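Local coordinates for protein phosphate transporter (Thermotoga maritima MSB8, PDB 6L85) that probably imports phosphate across the cell membrane by coupling its uptake to sodium ions, as a bacterial relative of the human SLC20 carriers, at residues A33-V38 and V238-Q243; L245-V250 and T325-T330; S251-A256 and T332-A337. One frame throughout, in Å; residues are numbered along the deposited sequence.

Interaction 1. Residues A33-V38 and V238-Q243; sequences ARAITV and VFKRAQ. With NA (sodium ion), chain S.
The loop that follows helix 2-32 with a Schellman motif packs here against helix 231-258, beside one of the sodium sites of the transporter. Arg-34 has the positive phi of that motif (55°), which turns the chain so that the methyl groups of Ala-33 and Ala-35 both point toward the helix. Ala-35 CB sits 3.4 Å from the backbone O of Lys-240 and also touches the second methylene of that side chain, CG, at 3.9 Å. Lys-240 leaves the helix with CG anti to its backbone N and runs on extended, so its aliphatic part lies alongside the loop and CE comes to 3.5 Å from Ala-33 O. No hydrogen bond joins the two segments; the lysine contributes its methylenes to the contact. Ala-33 CB meets the amide end of Gln-243, 3.6 Å from NE2. Gln-243 grips the sodium ion twice, through its backbone O at 2.4 Å and its side-chain OE1 at 2.4 Å. This chelation depends on a folded side chain: CG takes the crowded position between the backbone N and the carbonyl carbon (chi1 80°), and the chain bends at chi2. NE2 is hydrogen-bonded to Asn-320 OD1, which should help fix the rotation of the amide with OE1 on the metal. Thr-29, Ser-247 and Asp-327 complete the site. Around this surface contact, Arg-34 forms a salt bridge with Glu-313, Asn-320 at the start of helix 320-339 touches both Ala-33 and Lys-240, and Thr-37 caps the N-terminus of helix 38-56.

Interaction 2. Residues L245-V250 and T325-T330; sequences LTSCYV and TVDFST. With NA (sodium ion), chain S.
Tyr-249 turns the edge of its ring toward one face of Phe-328 in an edge-to-face pair, with centroids 5.7 Å apart and planes at 60°. Its CE2 stands over the rim of the phenylalanine ring, 4.0 Å from CD2 of Phe-328; both side chains leave their helices with CG anti to the backbone N. Phe-178 makes a further edge-to-face pair with Phe-328. The rings lie beside the interface of helices 231-258 and 320-339, which share a sodium site; the axes of segments 245-250 and 325-330 approach to 8.2 Å and run in the same sense at 28°. Ser-247 OG binds the ion at 2.4 Å and Asp-327 OD2 at 2.2 Å, so the metal bridges the two segments, which share no hydrogen bond; Ser-247 OG is also hydrogen-bonded to Ser-26 O. Thr-246 CG2, in the crowded position between backbone N and carbonyl carbon, lies 3.1 Å from Asp-327 OD2, while OG1 makes a weak hydrogen bond to Phe-324 O. An alanine here would lose that methyl and that weak bond, and would probably loosen the packing beside the Asp-327 carboxylate. Beyond it, Val-250 CG2 rests 3.2 Å from Asp-327 O, while its CG1 meets Thr-330 CG2 at 4.0 Å.

Interaction 3. Residues S251-A256 and T332-A337; sequences SFSHGA and TTVLLA
Phe-252 opens the contact from helix 231-258: its CG is anti to the backbone N (chi1 180°), and the ring offers its edge, with CE1 4.1 Å from Leu-335 CD2. Ser-253, one residue on, points directly at helix 320-339 and lies at the closest approach of the two backbones. Its CB packs 3.9 Å from Leu-335 CG, and Val-334 CG1 comes to 3.2 Å from the Ser-253 backbone O. The hydroxyl takes the crowded position between backbone N and carbonyl carbon (chi1 77°) and bonds to Val-250 O in its own helix, while the OG atom also lies beside Val-334 CG1 at 3.7 Å. His-254 points away from helix 320-339; its ND1 is hydrogen-bonded to Glu-49 and its NE2 to Asp-22, a sodium ligand, and a bound phosphate ion lies about 4 Å from its side chain. A turn after Ser-253, Ala-256 CB touches Leu-335 CD2 at 4.3 Å, so that the leucine methyl meets both Ala-256 and the edge of Phe-252. The segments continue the same-direction packing of helices 231-258 and 320-339, their axes approaching to 8.7 Å at 30°. With no hydrogen bond or metal between them, they meet through van der Waals packing, and the serine hydroxyl is satisfied within its own helix.

Overall arrangement
Helix 231-258 takes part in all three contacts, meeting a loop in interaction 1 and helix 320-339 in interactions 2 and 3. Interaction 1 is at the surface, its centre about 20 Å from that of the chain; the other two are buried, at about 11 and 6 Å. One sodium ion ties interactions 1 and 2 together, since Gln-243 and Asp-327 share it. Interactions 2 and 3 are successive parts of one helix pair and touch where the Tyr-249 ring reaches Leu-335. The chemistry changes along the way: alanine methyls and lysine methylenes beside the two-armed grip of Gln-243 on sodium at the surface, further ligands of that ion beside aromatic rings deeper in, and mainly apolar packing, with no metal bridging the segments, nearest the centre.

Interaction 1. Residues A33-V38 and V238-Q243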
ATOM      1  N   ALA B  33     -13.233   0.887  22.128  1.00 53.38           N
ATOM      2  CA  ALA B  33     -13.720   2.256  22.074  1.00 50.67           C
ATOM      3  C   ALA B  33     -14.921   2.408  21.139  1.00 51.62           C
ATOM      4  O   ALA B  33     -15.387   3.531  20.929  1.00 52.19           O
ATOM      5  CB  ALA B  33     -12.588   3.185  21.627  1.00 42.36           C
ATOM      6  N   ARG B  34     -15.401   1.304  20.565  1.00 47.33           N
ATOM      7  CA  ARG B  34     -16.454   1.256  19.543  1.00 53.82           C
ATOM      8  C   ARG B  34     -16.139   2.130  18.326  1.00 52.48           C
ATOM      9  O   ARG B  34     -17.047   2.534  17.597  1.00 53.20           O
ATOM     10  CB  ARG B  34     -17.840   1.622  20.116  1.00 53.25           C
ATOM     11  CG  ARG B  34     -18.112   1.111  21.534  1.00 65.05           C
ATOM     12  CD  ARG B  34     -18.623  -0.333  21.552  1.00 72.57           C
ATOM     13  NE  ARG B  34     -18.287  -1.020  22.808  1.00 80.81           N
ATOM     14  CZ  ARG B  34     -17.872  -2.288  22.903  1.00 79.85           C
ATOM     15  NH1 ARG B  34     -17.722  -3.044  21.816  1.00 71.45           N
ATOM     16  NH2 ARG B  34     -17.599  -2.805  24.097  1.00 81.92           N
ATOM     17  N   ALA B  35     -14.863   2.408  18.053  1.00 51.32           N
ATOM     18  CA  ALA B  35     -14.539   3.132  16.825  1.00 46.17           C
ATOM     19  C   ALA B  35     -14.884   2.315  15.580  1.00 49.91           C
ATOM     20  O   ALA B  35     -15.082   2.886  14.500  1.00 47.83           O
ATOM     21  CB  ALA B  35     -13.063   3.525  16.807  1.00 40.86           C
ATOM     22  N   ILE B  36     -14.950   0.984  15.706  1.00 47.21           N
ATOM     23  CA  ILE B  36     -15.312   0.099  14.605  1.00 43.16           C
ATOM     24  C   ILE B  36     -15.962  -1.140  15.206  1.00 42.94           C
ATOM     25  O   ILE B  36     -15.808  -1.434  16.395  1.00 46.35           O
ATOM     26  CB  ILE B  36     -14.099  -0.309  13.712  1.00 49.62           C
ATOM     27  CG1 ILE B  36     -12.947  -0.907  14.536  1.00 44.46           C
ATOM     28  CG2 ILE B  36     -13.569   0.854  12.881  1.00 44.70           C
ATOM     29  CD1 ILE B  36     -11.831  -1.413  13.658  1.00 43.81           C
ATOM     30  N   THR B  37     -16.692  -1.877  14.373  1.00 46.54           N
ATOM     31  CA  THR B  37     -17.261  -3.146  14.803  1.00 48.13           C
ATOM     32  C   THR B  37     -16.219  -4.263  14.709  1.00 44.62           C
ATOM     33  O   THR B  37     -15.198  -4.143  14.032  1.00 43.37           O
ATOM     34  CB  THR B  37     -18.483  -3.543  13.955  1.00 46.66           C
ATOM     35  OG1 THR B  37     -18.067  -3.854  12.620  1.00 47.49           O
ATOM     36  CG2 THR B  37     -19.556  -2.440  13.922  1.00 42.30           C
ATOM     37  N   VAL B  38     -16.522  -5.375  15.378  1.00 45.28           N
ATOM     38  CA  VAL B  38     -15.689  -6.569  15.303  1.00 51.55           C
ATOM     39  C   VAL B  38     -15.503  -7.004  13.852  1.00 49.87           C
ATOM     40  O   VAL B  38     -14.385  -7.296  13.416  1.00 46.21           O
ATOM     41  CB  VAL B  38     -16.311  -7.688  16.161  1.00 54.58           C
ATOM     42  CG1 VAL B  38     -15.628  -9.020  15.888  1.00 57.58           C
ATOM     43  CG2 VAL B  38     -16.235  -7.321  17.650  1.00 51.65           C
ATOM     44  N   VAL B 238     -11.404  12.988  17.737  1.00 40.68           N
ATOM     45  CA  VAL B 238     -10.350  12.886  16.735  1.00 47.94           C
ATOM     46  C   VAL B 238      -9.432  11.694  17.026  1.00 50.06           C
ATOM     47  O   VAL B 238      -9.082  10.926  16.118  1.00 43.28           O
ATOM     48  CB  VAL B 238      -9.580  14.219  16.663  1.00 49.95           C
ATOM     49  CG1 VAL B 238      -8.343  14.070  15.842  1.00 55.49           C
ATOM     50  CG2 VAL B 238     -10.465  15.274  16.043  1.00 51.55           C
ATOM     51  N   PHE B 239      -9.033  11.510  18.290  1.00 44.08           N
ATOM     52  CA  PHE B 239      -8.247  10.328  18.626  1.00 43.98           C
ATOM     53  C   PHE B 239      -9.021   9.051  18.349  1.00 44.84           C
ATOM     54  O   PHE B 239      -8.427   8.037  17.964  1.00 39.78           O
ATOM     55  CB  PHE B 239      -7.809  10.355  20.087  1.00 44.20           C
ATOM     56  CG  PHE B 239      -6.543  11.102  20.311  1.00 43.41           C
ATOM     57  CD1 PHE B 239      -5.335  10.601  19.855  1.00 42.35           C
ATOM     58  CD2 PHE B 239      -6.558  12.322  20.958  1.00 47.99           C
ATOM     59  CE1 PHE B 239      -4.157  11.303  20.065  1.00 42.56           C
ATOM     60  CE2 PHE B 239      -5.381  13.024  21.175  1.00 47.99           C
ATOM     61  CZ  PHE B 239      -4.184  12.520  20.725  1.00 47.56           C
ATOM     62  N   LYS B 240     -10.343   9.083  18.528  1.00 44.50           N
ATOM     63  CA  LYS B 240     -11.163   7.901  18.298  1.00 47.36           C
ATOM     64  C   LYS B 240     -11.096   7.466  16.847  1.00 46.90           C
ATOM     65  O   LYS B 240     -11.076   6.266  16.545  1.00 44.78           O
ATOM     66  CB  LYS B 240     -12.609   8.190  18.680  1.00 42.63           C
ATOM     67  CG  LYS B 240     -13.559   7.087  18.315  1.00 48.17           C
ATOM     68  CD  LYS B 240     -14.984   7.507  18.571  1.00 51.94           C
ATOM     69  CE  LYS B 240     -15.840   6.318  18.928  1.00 55.41           C
ATOM     70  NZ  LYS B 240     -17.262   6.743  19.052  1.00 60.92           N
ATOM     71  N   ARG B 241     -11.092   8.431  15.935  1.00 44.47           N
ATOM     72  CA  ARG B 241     -10.965   8.045  14.538  1.00 44.68           C
ATOM     73  C   ARG B 241      -9.525   7.665  14.182  1.00 45.77           C
ATOM     74  O   ARG B 241      -9.308   6.700  13.444  1.00 42.99           O
ATOM     75  CB  ARG B 241     -11.498   9.158  13.641  1.00 54.28           C
ATOM     76  CG  ARG B 241     -13.022   9.382  13.812  1.00 61.66           C
ATOM     77  CD  ARG B 241     -13.840   8.303  13.084  1.00 63.47           C
ATOM     78  NE  ARG B 241     -13.314   8.029  11.744  1.00 71.61           N
ATOM     79  CZ  ARG B 241     -13.774   7.075  10.931  1.00 77.81           C
ATOM     80  NH1 ARG B 241     -14.774   6.290  11.321  1.00 73.07           N
ATOM     81  NH2 ARG B 241     -13.230   6.900   9.727  1.00 75.35           N
ATOM     82  N   ALA B 242      -8.531   8.382  14.721  1.00 40.67           N
ATOM     83  CA  ALA B 242      -7.133   8.129  14.371  1.00 43.94           C
ATOM     84  C   ALA B 242      -6.608   6.803  14.925  1.00 43.21           C
ATOM     85  O   ALA B 242      -5.654   6.222  14.370  1.00 40.78           O
ATOM     86  CB  ALA B 242      -6.272   9.288  14.875  1.00 42.21           C
ATOM     87  N   GLN B 243      -7.204   6.309  16.010  1.00 40.45           N
ATOM     88  CA  GLN B 243      -6.755   5.040  16.558  1.00 43.96           C
ATOM     89  C   GLN B 243      -7.198   3.861  15.698  1.00 41.10           C
ATOM     90  O   GLN B 243      -6.684   2.756  15.863  1.00 40.75           O
ATOM     91  CB  GLN B 243      -7.197   4.900  18.027  1.00 40.90           C
ATOM     92  CG  GLN B 243      -8.621   4.473  18.271  1.00 44.64           C
ATOM     93  CD  GLN B 243      -8.714   3.530  19.460  1.00 53.19           C
ATOM     94  OE1 GLN B 243      -8.265   2.384  19.384  1.00 58.73           O
ATOM     95  NE2 GLN B 243      -9.278   4.005  20.567  1.00 51.87           N
TER
HETATM   96 NA    NA S 504      -6.685   1.351  17.831  1.00 51.35          NA

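Interaction 2. Residues L245-V250 and T325-T330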
ATOM      1  N   LEU B 245      -6.401   4.048  12.433  1.00 37.34           N
ATOM      2  CA  LEU B 245      -5.162   4.007  11.670  1.00 41.74           C
ATOM      3  C   LEU B 245      -4.077   3.319  12.479  1.00 43.10           C
ATOM      4  O   LEU B 245      -3.322   2.475  11.971  1.00 34.79           O
ATOM      5  CB  LEU B 245      -4.729   5.431  11.303  1.00 40.50           C
ATOM      6  CG  LEU B 245      -5.642   6.214  10.347  1.00 48.33           C
ATOM      7  CD1 LEU B 245      -5.017   7.563   9.996  1.00 49.64           C
ATOM      8  CD2 LEU B 245      -5.914   5.410   9.086  1.00 53.60           C
ATOM      9  N   THR B 246      -3.993   3.682  13.752  1.00 37.05           N
ATOM     10  CA  THR B 246      -2.948   3.114  14.591  1.00 39.32           C
ATOM     11  C   THR B 246      -3.191   1.614  14.844  1.00 36.96           C
ATOM     12  O   THR B 246      -2.234   0.832  14.966  1.00 37.71           O
ATOM     13  CB  THR B 246      -2.849   3.991  15.854  1.00 42.20           C
ATOM     14  OG1 THR B 246      -1.534   3.913  16.384  1.00 55.93           O
ATOM     15  CG2 THR B 246      -3.876   3.614  16.899  1.00 40.34           C
ATOM     16  N   SER B 247      -4.453   1.169  14.807  1.00 36.07           N
ATOM     17  CA  SER B 247      -4.713  -0.269  14.855  1.00 40.14           C
ATOM     18  C   SER B 247      -4.215  -0.967  13.588  1.00 42.79           C
ATOM     19  O   SER B 247      -3.702  -2.098  13.650  1.00 40.04           O
ATOM     20  CB  SER B 247      -6.206  -0.525  15.047  1.00 41.38           C
ATOM     21  OG  SER B 247      -6.526  -0.604  16.421  1.00 47.75           O
ATOM     22  N   CYS B 248      -4.379  -0.314  12.430  1.00 36.79           N
ATOM     23  CA  CYS B 248      -3.818  -0.856  11.189  1.00 37.04           C
ATOM     24  C   CYS B 248      -2.307  -0.994  11.297  1.00 34.88           C
ATOM     25  O   CYS B 248      -1.716  -1.972  10.815  1.00 34.12           O
ATOM     26  CB  CYS B 248      -4.141   0.054   9.996  1.00 36.45           C
ATOM     27  SG  CYS B 248      -5.870   0.233   9.567  1.00 42.69           S
ATOM     28  N   TYR B 249      -1.668   0.033  11.848  1.00 33.41           N
ATOM     29  CA  TYR B 249      -0.225   0.016  12.054  1.00 37.78           C
ATOM     30  C   TYR B 249       0.184  -1.206  12.887  1.00 38.17           C
ATOM     31  O   TYR B 249       1.130  -1.936  12.531  1.00 38.92           O
ATOM     32  CB  TYR B 249       0.176   1.340  12.715  1.00 36.34           C
ATOM     33  CG  TYR B 249       1.656   1.603  12.924  1.00 41.14           C
ATOM     34  CD1 TYR B 249       2.626   1.054  12.094  1.00 37.31           C
ATOM     35  CD2 TYR B 249       2.075   2.426  13.965  1.00 41.15           C
ATOM     36  CE1 TYR B 249       3.973   1.322  12.298  1.00 36.94           C
ATOM     37  CE2 TYR B 249       3.415   2.689  14.189  1.00 42.26           C
ATOM     38  CZ  TYR B 249       4.365   2.137  13.344  1.00 44.26           C
ATOM     39  OH  TYR B 249       5.703   2.408  13.568  1.00 47.11           O
ATOM     40  N   VAL B 250      -0.580  -1.500  13.950  1.00 33.70           N
ATOM     41  CA  VAL B 250      -0.241  -2.688  14.741  1.00 39.56           C
ATOM     42  C   VAL B 250      -0.432  -3.961  13.923  1.00 33.73           C
ATOM     43  O   VAL B 250       0.405  -4.865  13.978  1.00 35.83           O
ATOM     44  CB  VAL B 250      -1.033  -2.757  16.067  1.00 41.97           C
ATOM     45  CG1 VAL B 250      -0.571  -3.965  16.886  1.00 36.89           C
ATOM     46  CG2 VAL B 250      -0.827  -1.515  16.883  1.00 37.67           C
ATOM     47  N   THR B 325      -2.044   5.742  21.734  1.00 40.49           N
ATOM     48  CA  THR B 325      -0.662   5.649  22.221  1.00 41.32           C
ATOM     49  C   THR B 325      -0.199   4.195  22.364  1.00 41.52           C
ATOM     50  O   THR B 325       0.937   3.859  22.016  1.00 37.83           O
ATOM     51  CB  THR B 325      -0.552   6.401  23.558  1.00 42.90           C
ATOM     52  OG1 THR B 325      -0.774   7.799  23.326  1.00 46.09           O
ATOM     53  CG2 THR B 325       0.833   6.229  24.212  1.00 39.36           C
ATOM     54  N   VAL B 326      -1.069   3.326  22.876  1.00 40.47           N
ATOM     55  CA  VAL B 326      -0.736   1.918  23.075  1.00 42.26           C
ATOM     56  C   VAL B 326      -0.432   1.256  21.740  1.00 43.11           C
ATOM     57  O   VAL B 326       0.552   0.518  21.593  1.00 41.70           O
ATOM     58  CB  VAL B 326      -1.896   1.202  23.797  1.00 46.53           C
ATOM     59  CG1 VAL B 326      -1.813  -0.333  23.627  1.00 41.65           C
ATOM     60  CG2 VAL B 326      -1.931   1.598  25.262  1.00 46.13           C
ATOM     61  N   ASP B 327      -1.288   1.507  20.749  1.00 42.70           N
ATOM     62  CA  ASP B 327      -1.074   0.940  19.425  1.00 42.67           C
ATOM     63  C   ASP B 327       0.204   1.458  18.795  1.00 40.02           C
ATOM     64  O   ASP B 327       1.006   0.676  18.265  1.00 36.97           O
ATOM     65  CB  ASP B 327      -2.249   1.271  18.515  1.00 39.90           C
ATOM     66  CG  ASP B 327      -3.513   0.548  18.901  1.00 45.09           C
ATOM     67  OD1 ASP B 327      -3.435  -0.478  19.614  1.00 56.39           O
ATOM     68  OD2 ASP B 327      -4.595   1.004  18.461  1.00 52.00           O
ATOM     69  N   PHE B 328       0.392   2.784  18.793  1.00 39.72           N
ATOM     70  CA  PHE B 328       1.604   3.329  18.195  1.00 41.42           C
ATOM     71  C   PHE B 328       2.846   2.693  18.807  1.00 43.73           C
ATOM     72  O   PHE B 328       3.753   2.250  18.084  1.00 37.34           O
ATOM     73  CB  PHE B 328       1.657   4.848  18.353  1.00 38.47           C
ATOM     74  CG  PHE B 328       2.821   5.476  17.624  1.00 41.75           C
ATOM     75  CD1 PHE B 328       4.087   5.505  18.196  1.00 40.42           C
ATOM     76  CD2 PHE B 328       2.660   5.969  16.334  1.00 41.40           C
ATOM     77  CE1 PHE B 328       5.171   6.059  17.506  1.00 45.80           C
ATOM     78  CE2 PHE B 328       3.716   6.527  15.649  1.00 37.89           C
ATOM     79  CZ  PHE B 328       4.981   6.568  16.232  1.00 44.95           C
ATOM     80  N   SER B 329       2.902   2.635  20.147  1.00 38.02           N
ATOM     81  CA  SER B 329       4.099   2.120  20.809  1.00 37.64           C
ATOM     82  C   SER B 329       4.292   0.638  20.535  1.00 37.77           C
ATOM     83  O   SER B 329       5.427   0.179  20.357  1.00 38.08           O
ATOM     84  CB  SER B 329       4.018   2.369  22.318  1.00 38.68           C
ATOM     85  OG  SER B 329       3.726   3.737  22.562  1.00 44.75           O
ATOM     86  N   THR B 330       3.197  -0.131  20.528  1.00 35.97           N
ATOM     87  CA  THR B 330       3.285  -1.548  20.221  1.00 39.13           C
ATOM     88  C   THR B 330       3.841  -1.771  18.822  1.00 42.72           C
ATOM     89  O   THR B 330       4.781  -2.556  18.627  1.00 36.48           O
ATOM     90  CB  THR B 330       1.907  -2.178  20.328  1.00 40.61           C
ATOM     91  OG1 THR B 330       1.458  -2.049  21.672  1.00 43.50           O
ATOM     92  CG2 THR B 330       1.964  -3.652  19.926  1.00 39.33           C
TER
HETATM   93 NA    NA S 504      -6.685   1.351  17.831  1.00 51.35          NA

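Interaction 3. Residues S251-A256 and T332-A337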
ATOM      1  N   SER B 251      -1.534  -4.059  13.174  1.00 33.39           N
ATOM      2  CA  SER B 251      -1.816  -5.232  12.337  1.00 34.76           C
ATOM      3  C   SER B 251      -0.685  -5.532  11.360  1.00 33.34           C
ATOM      4  O   SER B 251      -0.291  -6.691  11.168  1.00 32.42           O
ATOM      5  CB  SER B 251      -3.095  -4.996  11.541  1.00 37.96           C
ATOM      6  OG  SER B 251      -4.205  -5.524  12.212  1.00 48.86           O
ATOM      7  N   PHE B 252      -0.222  -4.489  10.671  1.00 33.91           N
ATOM      8  CA  PHE B 252       0.896  -4.599   9.748  1.00 31.99           C
ATOM      9  C   PHE B 252       2.129  -5.138  10.461  1.00 32.90           C
ATOM     10  O   PHE B 252       2.784  -6.080   9.982  1.00 35.29           O
ATOM     11  CB  PHE B 252       1.172  -3.213   9.149  1.00 31.96           C
ATOM     12  CG  PHE B 252       2.317  -3.172   8.166  1.00 34.44           C
ATOM     13  CD1 PHE B 252       3.629  -3.032   8.604  1.00 34.25           C
ATOM     14  CD2 PHE B 252       2.078  -3.246   6.800  1.00 34.74           C
ATOM     15  CE1 PHE B 252       4.691  -2.983   7.701  1.00 34.85           C
ATOM     16  CE2 PHE B 252       3.139  -3.193   5.880  1.00 31.41           C
ATOM     17  CZ  PHE B 252       4.438  -3.062   6.337  1.00 40.55           C
ATOM     18  N   SER B 253       2.472  -4.531  11.604  1.00 32.46           N
ATOM     19  CA  SER B 253       3.689  -4.935  12.300  1.00 34.64           C
ATOM     20  C   SER B 253       3.546  -6.346  12.861  1.00 30.06           C
ATOM     21  O   SER B 253       4.519  -7.099  12.929  1.00 30.06           O
ATOM     22  CB  SER B 253       4.013  -3.921  13.393  1.00 31.61           C
ATOM     23  OG  SER B 253       3.169  -4.143  14.492  1.00 41.63           O
ATOM     24  N   HIS B 254       2.318  -6.745  13.171  1.00 31.71           N
ATOM     25  CA  HIS B 254       2.079  -8.100  13.640  1.00 33.01           C
ATOM     26  C   HIS B 254       2.320  -9.116  12.530  1.00 35.93           C
ATOM     27  O   HIS B 254       2.973 -10.147  12.753  1.00 36.81           O
ATOM     28  CB  HIS B 254       0.658  -8.239  14.186  1.00 31.21           C
ATOM     29  CG  HIS B 254       0.348  -9.635  14.586  1.00 35.22           C
ATOM     30  ND1 HIS B 254      -0.248 -10.533  13.733  1.00 36.00           N
ATOM     31  CD2 HIS B 254       0.636 -10.321  15.718  1.00 35.79           C
ATOM     32  CE1 HIS B 254      -0.334 -11.712  14.325  1.00 40.96           C
ATOM     33  NE2 HIS B 254       0.212 -11.613  15.527  1.00 35.68           N
ATOM     34  N   GLY B 255       1.761  -8.867  11.337  1.00 31.74           N
ATOM     35  CA  GLY B 255       2.068  -9.717  10.194  1.00 30.06           C
ATOM     36  C   GLY B 255       3.560  -9.801   9.929  1.00 30.06           C
ATOM     37  O   GLY B 255       4.094 -10.888   9.707  1.00 32.00           O
ATOM     38  N   ALA B 256       4.254  -8.662  10.041  1.00 31.21           N
ATOM     39  CA  ALA B 256       5.683  -8.615   9.764  1.00 33.01           C
ATOM     40  C   ALA B 256       6.490  -9.480  10.751  1.00 35.04           C
ATOM     41  O   ALA B 256       7.382 -10.237  10.342  1.00 30.06           O
ATOM     42  CB  ALA B 256       6.156  -7.163   9.787  1.00 30.06           C
ATOM     43  N   THR B 332       5.489   0.259  16.782  1.00 36.52           N
ATOM     44  CA  THR B 332       6.882   0.691  16.671  1.00 42.67           C
ATOM     45  C   THR B 332       7.837  -0.338  17.264  1.00 42.94           C
ATOM     46  O   THR B 332       8.827  -0.724  16.625  1.00 40.64           O
ATOM     47  CB  THR B 332       7.063   2.034  17.375  1.00 44.91           C
ATOM     48  OG1 THR B 332       6.074   2.947  16.884  1.00 38.25           O
ATOM     49  CG2 THR B 332       8.477   2.584  17.124  1.00 41.49           C
ATOM     50  N   THR B 333       7.566  -0.788  18.497  1.00 38.77           N
ATOM     51  CA  THR B 333       8.420  -1.799  19.106  1.00 41.52           C
ATOM     52  C   THR B 333       8.537  -3.027  18.209  1.00 39.47           C
ATOM     53  O   THR B 333       9.640  -3.545  17.973  1.00 39.76           O
ATOM     54  CB  THR B 333       7.865  -2.186  20.480  1.00 42.53           C
ATOM     55  OG1 THR B 333       7.726  -1.009  21.281  1.00 39.49           O
ATOM     56  CG2 THR B 333       8.799  -3.175  21.190  1.00 37.90           C
ATOM     57  N   VAL B 334       7.398  -3.489  17.685  1.00 37.32           N
ATOM     58  CA  VAL B 334       7.356  -4.759  16.972  1.00 37.36           C
ATOM     59  C   VAL B 334       8.051  -4.630  15.617  1.00 35.65           C
ATOM     60  O   VAL B 334       8.782  -5.528  15.201  1.00 37.10           O
ATOM     61  CB  VAL B 334       5.892  -5.237  16.846  1.00 41.46           C
ATOM     62  CG1 VAL B 334       5.755  -6.374  15.805  1.00 30.06           C
ATOM     63  CG2 VAL B 334       5.350  -5.682  18.218  1.00 34.03           C
ATOM     64  N   LEU B 335       7.865  -3.494  14.936  1.00 37.43           N
ATOM     65  CA  LEU B 335       8.526  -3.253  13.656  1.00 41.73           C
ATOM     66  C   LEU B 335      10.031  -3.153  13.829  1.00 43.08           C
ATOM     67  O   LEU B 335      10.793  -3.666  13.000  1.00 42.96           O
ATOM     68  CB  LEU B 335       7.990  -1.971  13.007  1.00 37.64           C
ATOM     69  CG  LEU B 335       7.010  -2.051  11.839  1.00 44.49           C
ATOM     70  CD1 LEU B 335       6.856  -0.699  11.161  1.00 40.31           C
ATOM     71  CD2 LEU B 335       7.394  -3.126  10.816  1.00 46.12           C
ATOM     72  N   LEU B 336      10.492  -2.468  14.880  1.00 39.65           N
ATOM     73  CA  LEU B 336      11.936  -2.377  15.054  1.00 45.30           C
ATOM     74  C   LEU B 336      12.526  -3.748  15.375  1.00 41.75           C
ATOM     75  O   LEU B 336      13.561  -4.136  14.813  1.00 46.16           O
ATOM     76  CB  LEU B 336      12.277  -1.336  16.120  1.00 48.10           C
ATOM     77  CG  LEU B 336      11.903   0.105  15.727  1.00 51.61           C
ATOM     78  CD1 LEU B 336      11.822   1.036  16.960  1.00 44.11           C
ATOM     79  CD2 LEU B 336      12.847   0.682  14.662  1.00 48.41           C
ATOM     80  N   ALA B 337      11.852  -4.518  16.237  1.00 39.46           N
ATOM     81  CA  ALA B 337      12.262  -5.904  16.451  1.00 38.79           C
ATOM     82  C   ALA B 337      12.345  -6.673  15.133  1.00 40.15           C
ATOM     83  O   ALA B 337      13.304  -7.412  14.899  1.00 38.80           O
ATOM     84  CB  ALA B 337      11.283  -6.596  17.399  1.00 34.43           C
TER